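Local coordinates for heme-binding protein A (Haemophilus parasuis 29755, PDB 3TPA) that probably binds glutathione as the solute-binding component of a bacterial ABC transport system, although it is named a heme-binding protein, at residues 356-362 / 391-396; 440-445 / 471-477. The protein carries 1 engineered substitution. All blocks are in the same frame, centred on the assembly; numbering follows the deposited sequence.

Contact 1. Residues 356-362 / 391-396; sequences WVQPVVR and HEWADF
Residues 356-362 leave the end of strand 351-356 as a loop that is extended through Gln358, kinks at Pro359 (phi/psi -89/-11°) and is extended again from Val360. It packs against the first turn of helix 393-401, whose N-cap is Glu392. CA atoms pair at Pro359-Trp393 (6.0 Å) and Gln358-Phe396 (7.1 Å). Three CH-pi contacts cross the interface: Phe396 (chi1 t) receives Pro359 CD and Gln358 CA over its face, 4.0 and 3.9 Å from the ring centroid; Trp393 (chi1 t) takes Val360 CB over its six-membered ring, 4.2 Å from that centroid. Pro359 CG comes closest, 3.2 Å from His391 O. In this family 5 solute-binding protein, parallel strands 351-356 and 384-389, linked through helix 368-381, form a beta-alpha-beta crossover, and both run out into loops here. One aromatic pair, the six-membered ring of Trp356 and the His391 ring, meets obliquely, planes at 38° and centroids 4.2 Å apart. No direct hydrogen bond crosses; a water bridges Val357 O (2.8 Å) and His391 N (3.3 Å). Within the loop, Gln358 NE2 donates to Val360 O (2.9 Å).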
loop_
_atom_site.group_PDB
_atom_site.type_symbol
_atom_site.label_atom_id
_atom_site.label_comp_id
_atom_site.label_asym_id
_atom_site.label_seq_id
_atom_site.Cartn_x
_atom_site.Cartn_y
_atom_site.Cartn_z
ATOM N N TRP A 356 -23.352 -9.023 3.431
ATOM C CA TRP A 356 -23.177 -8.189 2.259
ATOM C C TRP A 356 -21.956 -8.635 1.454
ATOM O O TRP A 356 -20.825 -8.576 1.938
ATOM C CB TRP A 356 -23.043 -6.726 2.673
ATOM C CG TRP A 356 -24.344 -6.162 3.172
ATOM C CD1 TRP A 356 -25.319 -6.837 3.854
ATOM C CD2 TRP A 356 -24.835 -4.830 2.987
ATOM N NE1 TRP A 356 -26.374 -6.001 4.124
ATOM C CE2 TRP A 356 -26.101 -4.762 3.606
ATOM C CE3 TRP A 356 -24.320 -3.680 2.375
ATOM C CZ2 TRP A 356 -26.868 -3.591 3.623
ATOM C CZ3 TRP A 356 -25.076 -2.518 2.405
ATOM C CH2 TRP A 356 -26.337 -2.486 3.016
ATOM N N VAL A 357 -22.195 -9.090 0.226
ATOM C CA VAL A 357 -21.115 -9.520 -0.673
ATOM C C VAL A 357 -20.504 -8.333 -1.423
ATOM O O VAL A 357 -21.226 -7.508 -1.972
ATOM C CB VAL A 357 -21.618 -10.569 -1.689
ATOM C CG1 VAL A 357 -20.501 -10.991 -2.641
ATOM C CG2 VAL A 357 -22.193 -11.779 -0.972
ATOM N N GLN A 358 -19.173 -8.244 -1.438
ATOM C CA GLN A 358 -18.485 -7.183 -2.174
ATOM C C GLN A 358 -18.558 -7.451 -3.685
ATOM O O GLN A 358 -18.161 -8.513 -4.148
ATOM C CB GLN A 358 -17.030 -7.044 -1.714
ATOM C CG GLN A 358 -16.240 -6.037 -2.518
ATOM C CD GLN A 358 -14.939 -5.624 -1.876
ATOM O OE1 GLN A 358 -14.855 -5.442 -0.668
ATOM N NE2 GLN A 358 -13.916 -5.447 -2.691
ATOM N N PRO A 359 -19.085 -6.485 -4.454
ATOM C CA PRO A 359 -19.381 -6.763 -5.859
ATOM C C PRO A 359 -18.222 -6.478 -6.817
ATOM O O PRO A 359 -18.313 -6.853 -7.977
ATOM C CB PRO A 359 -20.540 -5.815 -6.143
ATOM C CG PRO A 359 -20.220 -4.635 -5.312
ATOM C CD PRO A 359 -19.616 -5.176 -4.040
ATOM N N VAL A 360 -17.170 -5.822 -6.343
ATOM C CA VAL A 360 -16.023 -5.486 -7.183
ATOM C C VAL A 360 -14.762 -6.096 -6.599
ATOM O O VAL A 360 -14.310 -5.675 -5.534
ATOM C CB VAL A 360 -15.829 -3.972 -7.287
ATOM C CG1 VAL A 360 -14.512 -3.639 -7.979
ATOM C CG2 VAL A 360 -16.993 -3.342 -8.034
ATOM N N VAL A 361 -14.192 -7.079 -7.293
ATOM C CA VAL A 361 -13.042 -7.806 -6.770
ATOM C C VAL A 361 -11.811 -6.920 -6.580
ATOM O O VAL A 361 -11.511 -6.051 -7.403
ATOM C CB VAL A 361 -12.687 -9.019 -7.630
ATOM C CG1 VAL A 361 -13.885 -9.948 -7.737
ATOM C CG2 VAL A 361 -12.241 -8.575 -9.012
ATOM N N ARG A 362 -11.129 -7.137 -5.458
ATOM C CA ARG A 362 -9.876 -6.476 -5.158
ATOM C C ARG A 362 -8.856 -7.547 -4.832
ATOM O O ARG A 362 -9.228 -8.671 -4.487
ATOM C CB ARG A 362 -10.037 -5.518 -3.978
ATOM C CG ARG A 362 -10.983 -4.365 -4.242
ATOM C CD ARG A 362 -10.321 -3.284 -5.053
ATOM N NE ARG A 362 -11.258 -2.220 -5.386
ATOM C CZ ARG A 362 -11.659 -1.930 -6.619
ATOM N NH1 ARG A 362 -11.196 -2.619 -7.651
ATOM N NH2 ARG A 362 -12.521 -0.944 -6.824
ATOM N N HIS A 391 -25.250 -5.747 -3.863
ATOM C CA HIS A 391 -25.424 -4.306 -4.031
ATOM C C HIS A 391 -24.440 -3.837 -5.088
ATOM O O HIS A 391 -23.424 -4.490 -5.312
ATOM C CB HIS A 391 -25.096 -3.558 -2.722
ATOM C CG HIS A 391 -26.174 -3.615 -1.684
ATOM N ND1 HIS A 391 -27.356 -2.911 -1.797
ATOM C CD2 HIS A 391 -26.240 -4.275 -0.507
ATOM C CE1 HIS A 391 -28.112 -3.154 -0.742
ATOM N NE2 HIS A 391 -27.457 -3.977 0.058
ATOM N N GLU A 392 -24.720 -2.710 -5.737
ATOM C CA GLU A 392 -23.745 -2.090 -6.625
ATOM C C GLU A 392 -22.638 -1.462 -5.788
ATOM O O GLU A 392 -22.861 -1.091 -4.647
ATOM C CB GLU A 392 -24.388 -1.016 -7.507
ATOM C CG GLU A 392 -25.414 -1.539 -8.501
ATOM C CD GLU A 392 -26.838 -1.302 -8.043
ATOM O OE1 GLU A 392 -27.296 -2.023 -7.132
ATOM O OE2 GLU A 392 -27.495 -0.391 -8.588
ATOM N N TRP A 393 -21.461 -1.326 -6.380
ATOM C CA TRP A 393 -20.256 -0.859 -5.682
ATOM C C TRP A 393 -20.520 0.353 -4.800
ATOM O O TRP A 393 -20.291 0.302 -3.591
ATOM C CB TRP A 393 -19.148 -0.552 -6.700
ATOM C CG TRP A 393 -17.788 -0.168 -6.143
ATOM C CD1 TRP A 393 -17.005 0.875 -6.560
ATOM C CD2 TRP A 393 -17.047 -0.831 -5.105
ATOM N NE1 TRP A 393 -15.831 0.905 -5.846
ATOM C CE2 TRP A 393 -15.828 -0.131 -4.950
ATOM C CE3 TRP A 393 -17.292 -1.941 -4.293
ATOM C CZ2 TRP A 393 -14.868 -0.501 -4.012
ATOM C CZ3 TRP A 393 -16.333 -2.309 -3.367
ATOM C CH2 TRP A 393 -15.138 -1.590 -3.233
ATOM N N ALA A 394 -21.014 1.437 -5.390
ATOM C CA ALA A 394 -21.251 2.659 -4.630
ATOM C C ALA A 394 -22.220 2.481 -3.464
ATOM O O ALA A 394 -21.987 3.033 -2.389
ATOM C CB ALA A 394 -21.722 3.788 -5.549
ATOM N N ASP A 395 -23.299 1.723 -3.673
ATOM C CA ASP A 395 -24.288 1.499 -2.618
ATOM C C ASP A 395 -23.682 0.679 -1.498
ATOM O O ASP A 395 -23.852 0.990 -0.324
ATOM C CB ASP A 395 -25.539 0.777 -3.141
ATOM C CG ASP A 395 -26.455 1.688 -3.935
ATOM O OD1 ASP A 395 -26.413 2.913 -3.710
ATOM O OD2 ASP A 395 -27.216 1.177 -4.790
ATOM N N PHE A 396 -22.988 -0.376 -1.894
ATOM C CA PHE A 396 -22.307 -1.285 -0.977
ATOM C C PHE A 396 -21.457 -0.478 -0.009
ATOM O O PHE A 396 -21.545 -0.632 1.207
ATOM C CB PHE A 396 -21.441 -2.248 -1.798
ATOM C CG PHE A 396 -20.536 -3.139 -0.978
ATOM C CD1 PHE A 396 -21.025 -4.278 -0.367
ATOM C CD2 PHE A 396 -19.176 -2.845 -0.858
ATOM C CE1 PHE A 396 -20.180 -5.109 0.372
ATOM C CE2 PHE A 396 -18.323 -3.662 -0.128
ATOM C CZ PHE A 396 -18.826 -4.800 0.482
HETATM O O HOH W 1 -22.690 -7.765 -4.312
#

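Contact 2. Residues 440-445 / 471-477; sequences WTDEKF and IFQQNSP
Two helix ends meet side by side: residues 440-445 run extended into the start of helix 443-453, and residues 471-477 form the last turn of helix 458-475 and its exit. The CA register is Phe445-Ile471 (6.6 Å) and Trp440-Pro477 (6.2 Å). Ile471 (chi1 m, chi2 t) is the main bump from the second segment. Its CG2 sits in a hollow lined by Trp440 CH2 (4.0 Å), Phe445 CB (4.0 Å) and Asp442 OD2 (3.6 Å), while its CD1 reaches Lys444 CG (3.7 Å). The reciprocal bump is the Trp440 indole (chi1 t, chi2 77°), wedged against the helix end with Ile471 CG2 at its edge: Trp440 CH2 is 3.8 Å from Phe472 CA, Trp440 NE1 3.6 Å from Asn475 CB, and Trp440 CB 3.4 Å from Pro477 CB. Helices 443-453 and 458-475 form a helical hairpin, so the contact joins the entry of the first to the exit of the second. Asp442 is the N-cap of helix 443-453, its OD2 accepting from Phe445 N (2.8 Å). At the other terminus Ser476 leaves the helix with positive phi (43°), turning Pro477 toward Trp440. Phe445 CE1 rests 4.0 Å from Phe472 CB. No direct hydrogen bond crosses; a water accepts from Trp440 NE1 (3.1 Å) and donates weakly to Asn475 OD1 (3.3 Å), whose ND2 bonds Ile471 O (2.9 Å).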
loop_
_atom_site.group_PDB
_atom_site.type_symbol
_atom_site.label_atom_id
_atom_site.label_comp_id
_atom_site.label_asym_id
_atom_site.label_seq_id
_atom_site.Cartn_x
_atom_site.Cartn_y
_atom_site.Cartn_z
ATOM N N TRP A 440 -17.031 -0.217 16.026
ATOM C CA TRP A 440 -16.536 -0.548 17.358
ATOM C C TRP A 440 -15.586 0.528 17.867
ATOM O O TRP A 440 -14.813 1.106 17.098
ATOM C CB TRP A 440 -15.817 -1.895 17.346
ATOM C CG TRP A 440 -15.194 -2.273 18.674
ATOM C CD1 TRP A 440 -15.838 -2.763 19.781
ATOM C CD2 TRP A 440 -13.805 -2.216 19.014
ATOM N NE1 TRP A 440 -14.927 -2.986 20.801
ATOM C CE2 TRP A 440 -13.676 -2.673 20.344
ATOM C CE3 TRP A 440 -12.653 -1.828 18.321
ATOM C CZ2 TRP A 440 -12.451 -2.740 20.990
ATOM C CZ3 TRP A 440 -11.428 -1.887 18.979
ATOM C CH2 TRP A 440 -11.345 -2.327 20.301
ATOM N N THR A 441 -15.659 0.796 19.169
ATOM C CA THR A 441 -14.742 1.726 19.826
ATOM C C THR A 441 -14.482 1.256 21.247
ATOM O O THR A 441 -15.334 0.607 21.858
ATOM C CB THR A 441 -15.313 3.173 19.900
ATOM O OG1 THR A 441 -16.266 3.262 20.966
ATOM C CG2 THR A 441 -15.969 3.579 18.588
ATOM N N ASP A 442 -13.315 1.600 21.773
ATOM C CA ASP A 442 -12.979 1.293 23.154
ATOM C C ASP A 442 -12.047 2.378 23.681
ATOM O O ASP A 442 -11.070 2.736 23.024
ATOM C CB ASP A 442 -12.327 -0.085 23.264
ATOM C CG ASP A 442 -11.834 -0.365 24.655
ATOM O OD1 ASP A 442 -12.652 -0.770 25.501
ATOM O OD2 ASP A 442 -10.634 -0.157 24.910
ATOM N N GLU A 443 -12.369 2.912 24.857
ATOM C CA GLU A 443 -11.688 4.091 25.369
ATOM C C GLU A 443 -10.205 3.845 25.519
ATOM O O GLU A 443 -9.408 4.661 25.092
ATOM C CB GLU A 443 -12.287 4.534 26.699
ATOM C CG GLU A 443 -11.584 5.736 27.314
ATOM C CD GLU A 443 -12.345 6.300 28.498
ATOM O OE1 GLU A 443 -13.285 5.622 28.973
ATOM O OE2 GLU A 443 -12.012 7.422 28.944
ATOM N N LYS A 444 -9.844 2.710 26.107
ATOM C CA LYS A 444 -8.443 2.371 26.325
ATOM C C LYS A 444 -7.720 2.119 25.020
ATOM O O LYS A 444 -6.595 2.575 24.825
ATOM C CB LYS A 444 -8.305 1.133 27.226
ATOM C CG LYS A 444 -6.850 0.725 27.464
ATOM C CD LYS A 444 -6.025 1.850 28.113
ATOM C CE LYS A 444 -4.654 1.332 28.557
ATOM N NZ LYS A 444 -3.800 2.357 29.230
ATOM N N PHE A 445 -8.377 1.373 24.136
ATOM C CA PHE A 445 -7.843 1.061 22.815
ATOM C C PHE A 445 -7.534 2.371 22.080
ATOM O O PHE A 445 -6.452 2.540 21.521
ATOM C CB PHE A 445 -8.847 0.192 22.031
ATOM C CG PHE A 445 -8.481 -0.012 20.584
ATOM C CD1 PHE A 445 -7.758 -1.131 20.187
ATOM C CD2 PHE A 445 -8.841 0.921 19.630
ATOM C CE1 PHE A 445 -7.394 -1.317 18.864
ATOM C CE2 PHE A 445 -8.492 0.743 18.311
ATOM C CZ PHE A 445 -7.767 -0.381 17.926
ATOM N N ILE A 471 -6.771 -5.988 22.888
ATOM C CA ILE A 471 -8.097 -5.474 23.234
ATOM C C ILE A 471 -9.070 -5.654 22.067
ATOM O O ILE A 471 -10.198 -6.156 22.230
ATOM C CB ILE A 471 -8.051 -3.986 23.648
ATOM C CG1 ILE A 471 -7.341 -3.817 24.998
ATOM C CG2 ILE A 471 -9.464 -3.391 23.693
ATOM C CD1 ILE A 471 -7.012 -2.357 25.349
ATOM N N PHE A 472 -8.634 -5.242 20.885
ATOM C CA PHE A 472 -9.412 -5.505 19.665
ATOM C C PHE A 472 -9.799 -6.990 19.537
ATOM O O PHE A 472 -10.953 -7.324 19.284
ATOM C CB PHE A 472 -8.642 -5.070 18.413
ATOM C CG PHE A 472 -8.969 -5.894 17.199
ATOM C CD1 PHE A 472 -10.152 -5.684 16.493
ATOM C CD2 PHE A 472 -8.111 -6.913 16.782
ATOM C CE1 PHE A 472 -10.453 -6.470 15.359
ATOM C CE2 PHE A 472 -8.413 -7.702 15.680
ATOM C CZ PHE A 472 -9.582 -7.478 14.966
ATOM N N GLN A 473 -8.835 -7.885 19.714
ATOM C CA GLN A 473 -9.106 -9.322 19.544
ATOM C C GLN A 473 -10.136 -9.849 20.546
ATOM O O GLN A 473 -11.026 -10.601 20.178
ATOM C CB GLN A 473 -7.809 -10.143 19.613
ATOM C CG GLN A 473 -7.967 -11.634 19.214
ATOM C CD GLN A 473 -8.216 -11.853 17.709
ATOM O OE1 GLN A 473 -8.598 -10.938 16.988
ATOM N NE2 GLN A 473 -7.984 -13.073 17.243
ATOM N N GLN A 474 -10.017 -9.423 21.806
ATOM C CA GLN A 474 -10.952 -9.795 22.866
ATOM C C GLN A 474 -12.398 -9.457 22.503
ATOM O O GLN A 474 -13.330 -10.142 22.907
ATOM C CB GLN A 474 -10.563 -9.080 24.176
ATOM C CG GLN A 474 -9.323 -9.665 24.849
ATOM C CD GLN A 474 -8.754 -8.795 25.967
ATOM O OE1 GLN A 474 -8.986 -7.584 26.024
ATOM N NE2 GLN A 474 -7.987 -9.417 26.855
ATOM N N ASN A 475 -12.576 -8.382 21.747
ATOM C CA ASN A 475 -13.898 -7.880 21.396
ATOM C C ASN A 475 -14.386 -8.302 20.017
ATOM O O ASN A 475 -15.560 -8.142 19.700
ATOM C CB ASN A 475 -13.919 -6.355 21.527
ATOM C CG ASN A 475 -13.884 -5.924 22.953
ATOM O OD1 ASN A 475 -14.887 -6.004 23.645
ATOM N ND2 ASN A 475 -12.718 -5.521 23.427
ATOM N N SER A 476 -13.478 -8.844 19.206
ATOM C CA SER A 476 -13.829 -9.418 17.896
ATOM C C SER A 476 -14.819 -8.593 17.046
ATOM O O SER A 476 -15.815 -9.136 16.563
ATOM C CB SER A 476 -14.371 -10.847 18.071
ATOM O OG SER A 476 -14.484 -11.520 16.817
ATOM N N PRO A 477 -14.545 -7.288 16.840
ATOM C CA PRO A 477 -15.505 -6.496 16.040
ATOM C C PRO A 477 -15.515 -6.821 14.536
ATOM O O PRO A 477 -16.513 -6.579 13.839
ATOM C CB PRO A 477 -15.042 -5.050 16.269
ATOM C CG PRO A 477 -13.625 -5.148 16.648
ATOM C CD PRO A 477 -13.474 -6.446 17.406
HETATM O O HOH W 2 -15.852 -2.823 23.748
#

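Contact 1 and contact 2 follow one another along the chain, the first closing before the second opens. Their centres are 26 Å apart and their nearest atoms about 13 Å, so they do not touch. Both adjoin the same six-stranded mixed sheet: contact 1 lies where strands 351-356 and 384-389 end, whereas in contact 2 helix 458-475 leads through Ser476 and Pro477 into strand 478-491, further across the sheet, and Phe472 packs on Ile478 and Pro480 of that strand. Strands 407-413 and 261-276 lie between these two sites in the sheet order, so the shared sheet is what connects the two contacts.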